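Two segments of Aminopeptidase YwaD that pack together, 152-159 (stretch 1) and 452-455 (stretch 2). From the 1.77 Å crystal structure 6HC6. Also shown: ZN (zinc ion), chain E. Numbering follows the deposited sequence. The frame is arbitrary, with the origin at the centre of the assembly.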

# COMPACT_ATOMS: atom_id res chain seq x y z
N SER A 152 -1.83 14.09 20.71
CA SER A 152 -2.42 12.76 20.67
C SER A 152 -3.08 12.53 19.33
O SER A 152 -3.65 13.45 18.73
N ARG A 153 -2.99 11.30 18.85
CA ARG A 153 -3.79 10.92 17.69
C ARG A 153 -5.27 11.02 18.04
O ARG A 153 -5.67 10.88 19.20
N GLY A 154 -6.08 11.31 17.03
CA GLY A 154 -7.53 11.33 17.17
C GLY A 154 -8.23 12.52 16.54
O GLY A 154 -7.70 13.63 16.48
N ASP A 155 -9.45 12.28 16.05
CA ASP A 155 -10.34 13.29 15.47
C ASP A 155 -9.81 13.82 14.15
O ASP A 155 -10.40 13.56 13.09
N LEU A 156 -8.69 14.56 14.19
CA LEU A 156 -8.13 15.23 13.03
C LEU A 156 -7.18 14.31 12.27
O LEU A 156 -6.63 13.35 12.81
N THR A 157 -6.97 14.62 10.99
CA THR A 157 -5.91 13.95 10.25
C THR A 157 -4.54 14.37 10.79
O THR A 157 -4.38 15.41 11.43
N TYR A 158 -3.54 13.53 10.52
CA TYR A 158 -2.18 13.85 10.94
C TYR A 158 -1.70 15.14 10.29
O TYR A 158 -1.02 15.95 10.94
N TYR A 159 -2.05 15.35 9.02
CA TYR A 159 -1.65 16.59 8.36
C TYR A 159 -2.24 17.80 9.07
O TYR A 159 -1.54 18.79 9.33
N GLU A 452 -3.24 5.43 2.97
CA GLU A 452 -3.60 4.58 4.10
C GLU A 452 -3.10 5.23 5.38
O GLU A 452 -2.06 5.89 5.38
N ASP A 453 -3.87 5.06 6.46
CA ASP A 453 -3.46 5.52 7.79
C ASP A 453 -3.14 7.02 7.81
O ASP A 453 -2.02 7.43 8.15
N ILE A 454 -4.12 7.85 7.45
CA ILE A 454 -3.90 9.30 7.48
C ILE A 454 -4.50 9.95 8.72
O ILE A 454 -4.40 11.17 8.87
N LYS A 455 -5.14 9.18 9.60
CA LYS A 455 -5.61 9.71 10.87
C LYS A 455 -5.68 8.58 11.89
O LYS A 455 -5.85 8.83 13.09
OXT LYS A 455 -5.56 7.40 11.53

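Glu452 lies out of reach of stretch 1; its acidic side chain (chi1 m, chi2 t) suits a metal site instead, with OE1 binding the zinc ion at 2.3 Å and OE2 accepting a hydrogen bond from a zinc-bound water. Asp453 points its CA-to-CB bond sideways (chi1 m), and its OD2 is hydrogen-bonded elsewhere in the structure. Its contact with stretch 1 is through the backbone: Asp453 O lies 3.4 Å from Tyr158 CE2, at the ring edge, and has no hydrogen-bonding partner.

Ile454 (chi1 p, chi2 t) also points sideways, and again the carbonyl does the joining. Ile454 O accepts from Tyr158 N at 3.0 Å, nearly linearly, and from a water that accepts in turn from Tyr159 N, so two amides of the helix start are served.

Lys455, the C-terminal residue, contributes most. Its CB points away overall yet packs 3.8 Å from Thr157 CA, while the long p, t, m, t chain carries NZ to Asp155 O, a 2.7 Å hydrogen bond. Its CA sits over the face of the Tyr158 ring (chi1 m), a CH-pi contact. Extended Arg153 (t, t, t) reaches the terminal carboxylate: NE donates to Lys455 O and NH2 salt-bridges Lys455 OXT, both at 2.9 Å. A second water links Lys455 O with Gly154 N and Leu156 O.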

# COMPACT_ATOMS: atom_id res chain seq x y z
CB SER A 152 -3.45 12.59 21.78
OG SER A 152 -4.16 11.38 21.61
CB ARG A 153 -3.41 9.50 17.27
CG ARG A 153 -4.33 8.85 16.26
CD ARG A 153 -3.93 7.40 16.00
NE ARG A 153 -4.62 6.89 14.81
CZ ARG A 153 -4.76 5.60 14.52
NH1 ARG A 153 -4.25 4.69 15.34
NH2 ARG A 153 -5.41 5.22 13.43
CB ASP A 155 -10.57 14.45 16.45
CG ASP A 155 -11.41 14.05 17.65
OD1 ASP A 155 -11.56 12.83 17.89
OD2 ASP A 155 -11.93 14.95 18.35
CB LEU A 156 -7.37 16.48 13.45
CG LEU A 156 -8.09 17.40 14.42
CD1 LEU A 156 -7.28 18.66 14.71
CD2 LEU A 156 -9.42 17.74 13.82
CB THR A 157 -5.99 14.26 8.76
OG1 THR A 157 -5.72 15.65 8.54
CG2 THR A 157 -7.37 13.92 8.22
CB TYR A 158 -1.24 12.71 10.58
CG TYR A 158 -1.57 11.42 11.26
CD1 TYR A 158 -1.84 11.38 12.62
CD2 TYR A 158 -1.61 10.23 10.55
CE1 TYR A 158 -2.13 10.18 13.26
CE2 TYR A 158 -1.90 9.03 11.17
CZ TYR A 158 -2.15 9.01 12.53
OH TYR A 158 -2.44 7.82 13.15
CB TYR A 159 -2.07 16.58 6.89
CG TYR A 159 -1.78 17.91 6.25
CD1 TYR A 159 -0.48 18.38 6.17
CD2 TYR A 159 -2.81 18.72 5.78
CE1 TYR A 159 -0.20 19.61 5.61
CE2 TYR A 159 -2.54 19.96 5.21
CZ TYR A 159 -1.23 20.40 5.13
OH TYR A 159 -0.93 21.62 4.57
CB GLU A 452 -3.00 3.18 3.95
CG GLU A 452 -3.41 2.50 2.64
CD GLU A 452 -2.68 1.20 2.35
OE1 GLU A 452 -2.26 0.49 3.29
OE2 GLU A 452 -2.56 0.86 1.15
CB ASP A 453 -2.25 4.72 8.30
CG ASP A 453 -2.57 3.25 8.55
OD1 ASP A 453 -3.76 2.90 8.65
OD2 ASP A 453 -1.60 2.46 8.68
CB ILE A 454 -4.43 10.00 6.22
CG1 ILE A 454 -5.93 9.79 6.03
CG2 ILE A 454 -3.65 9.55 5.01
CD1 ILE A 454 -6.50 10.59 4.87
CB LYS A 455 -6.98 10.38 10.72
CG LYS A 455 -8.09 9.43 10.34
CD LYS A 455 -9.42 10.16 10.19
CE LYS A 455 -9.91 10.70 11.52
NZ LYS A 455 -11.14 11.55 11.38
ZN ZN E . -0.66 -1.13 3.21
O HOH W 1 -5.77 11.32 14.27
O HOH W 2 -2.93 12.97 7.23
O HOH W 3 -1.28 -1.24 0.99